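Local coordinates for protein arginine kinase (Anthopleura japonica, PDB 4RF7) that catalyses the reversible transfer of a phosphoryl group from ATP to L-arginine, giving phosphoarginine and ADP, at residues 284-289 and 342-347. Numbering follows the deposited sequence.
Sequences TGMRAS and LSEVQC. With ARG (arginine), chain H.
In the first catalytic domain of this two-repeat phosphagen kinase, Met286 and Ala288 on strand 286-293 of the antiparallel sheet pack against the first turn of helix 344-370. Met286 carries its sulfur to Cys347, SD lying 3.6 Å from SG, and the bend at chi3 (-69°) turns CE across the aliphatic part of Glu344, 3.7 Å from its CB. Ala288 CB lies more loosely by the same sulfur, 4.3 Å from Cys347 SG. Ahead of the strand, Thr284 sits over the start of the helix: CG2 approaches Leu342 O at 3.2 Å, while CB rests on Glu344 CG. Thr284 OG1 accepts from Met286 N at 3.1 Å, an ST turn. The helix start is shaped by a capping box, in which Ser343 OG accepts from Gln346 N and Gln346 OE1 takes Ser343 N on a lone pair at 3.0 Å, nearly straight at 172°. The carboxylate of Glu344 is anchored by Asp109 N and by a salt bridge to Arg136. On the other side of the strand, extended Arg287 sends NH2 to within 3.0 Å of OXT of a bound arginine, and its NH1 pairs with Asp333; Arg287, Ala288 and Ser289 belong to the predicted ATP site.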
# COMPACT_ATOMS: atom_id res chain seq x y z
N THR A 284 -9.47 -13.49 -22.87
CA THR A 284 -9.74 -12.36 -21.98
C THR A 284 -8.61 -11.34 -22.05
O THR A 284 -8.81 -10.16 -21.77
CB THR A 284 -9.89 -12.83 -20.52
OG1 THR A 284 -8.68 -13.46 -20.09
CG2 THR A 284 -11.05 -13.80 -20.39
N GLY A 285 -7.42 -11.81 -22.41
CA GLY A 285 -6.22 -10.99 -22.35
C GLY A 285 -5.88 -10.60 -20.92
O GLY A 285 -5.08 -9.69 -20.68
N MET A 286 -6.48 -11.32 -19.97
CA MET A 286 -6.49 -10.89 -18.57
C MET A 286 -5.49 -11.60 -17.66
O MET A 286 -5.27 -12.81 -17.77
CB MET A 286 -7.90 -11.02 -18.00
CG MET A 286 -8.01 -10.68 -16.51
SD MET A 286 -9.70 -10.65 -15.90
CE MET A 286 -10.34 -9.19 -16.72
N ARG A 287 -4.87 -10.82 -16.77
CA ARG A 287 -4.22 -11.37 -15.59
C ARG A 287 -4.81 -10.67 -14.36
O ARG A 287 -4.51 -9.51 -14.10
CB ARG A 287 -2.70 -11.16 -15.63
CG ARG A 287 -2.00 -11.77 -14.41
CD ARG A 287 -0.49 -11.59 -14.43
NE ARG A 287 0.14 -12.34 -13.34
CZ ARG A 287 0.33 -11.86 -12.12
NH1 ARG A 287 0.91 -12.61 -11.19
NH2 ARG A 287 -0.06 -10.63 -11.81
N ALA A 288 -5.66 -11.39 -13.63
CA ALA A 288 -6.20 -10.87 -12.38
C ALA A 288 -5.39 -11.44 -11.22
O ALA A 288 -5.10 -12.64 -11.20
CB ALA A 288 -7.66 -11.25 -12.23
N SER A 289 -5.03 -10.60 -10.26
CA SER A 289 -4.18 -11.05 -9.16
C SER A 289 -4.45 -10.37 -7.81
O SER A 289 -4.92 -9.23 -7.75
CB SER A 289 -2.70 -10.91 -9.52
OG SER A 289 -2.36 -9.56 -9.77
N LEU A 342 -13.45 -18.83 -20.64
CA LEU A 342 -14.15 -18.16 -19.56
C LEU A 342 -14.14 -16.66 -19.82
O LEU A 342 -13.18 -16.13 -20.39
CB LEU A 342 -13.52 -18.48 -18.20
CG LEU A 342 -12.28 -17.71 -17.72
CD1 LEU A 342 -11.92 -18.09 -16.28
CD2 LEU A 342 -11.09 -17.93 -18.64
N SER A 343 -15.21 -15.97 -19.44
CA SER A 343 -15.30 -14.53 -19.68
C SER A 343 -14.47 -13.76 -18.67
O SER A 343 -13.97 -14.33 -17.70
CB SER A 343 -16.76 -14.06 -19.63
OG SER A 343 -17.21 -13.96 -18.29
N GLU A 344 -14.31 -12.46 -18.91
CA GLU A 344 -13.57 -11.60 -17.99
C GLU A 344 -14.30 -11.53 -16.64
O GLU A 344 -13.66 -11.53 -15.59
CB GLU A 344 -13.40 -10.20 -18.57
CG GLU A 344 -12.49 -10.13 -19.80
CD GLU A 344 -13.21 -10.47 -21.09
OE1 GLU A 344 -14.34 -11.00 -21.03
OE2 GLU A 344 -12.65 -10.19 -22.17
N VAL A 345 -15.62 -11.46 -16.70
CA VAL A 345 -16.45 -11.46 -15.50
C VAL A 345 -16.26 -12.75 -14.70
O VAL A 345 -16.15 -12.72 -13.47
CB VAL A 345 -17.95 -11.30 -15.85
CG1 VAL A 345 -18.84 -11.81 -14.73
CG2 VAL A 345 -18.26 -9.84 -16.16
N GLN A 346 -16.21 -13.88 -15.40
CA GLN A 346 -16.04 -15.18 -14.76
C GLN A 346 -14.65 -15.34 -14.14
O GLN A 346 -14.50 -15.94 -13.08
CB GLN A 346 -16.31 -16.31 -15.76
CG GLN A 346 -17.78 -16.44 -16.14
CD GLN A 346 -18.02 -17.52 -17.19
OE1 GLN A 346 -17.50 -17.45 -18.30
NE2 GLN A 346 -18.81 -18.53 -16.82
N CYS A 347 -13.64 -14.79 -14.81
CA CYS A 347 -12.28 -14.79 -14.29
C CYS A 347 -12.20 -14.05 -12.95
O CYS A 347 -11.62 -14.55 -11.97
CB CYS A 347 -11.34 -14.12 -15.31
SG CYS A 347 -9.62 -14.03 -14.80
N ARG H . 3.96 -6.62 -12.35
CA ARG H . 3.83 -7.17 -11.00
C ARG H . 3.49 -8.66 -11.07
O ARG H . 4.38 -9.51 -11.12
CB ARG H . 2.75 -6.42 -10.22
CG ARG H . 2.66 -6.79 -8.75
CD ARG H . 1.44 -6.19 -8.09
NE ARG H . 0.37 -7.17 -7.89
CZ ARG H . -0.49 -7.13 -6.88
NH1 ARG H . -0.41 -6.17 -5.99
NH2 ARG H . -1.43 -8.06 -6.77
OXT ARG H . 2.32 -9.05 -11.07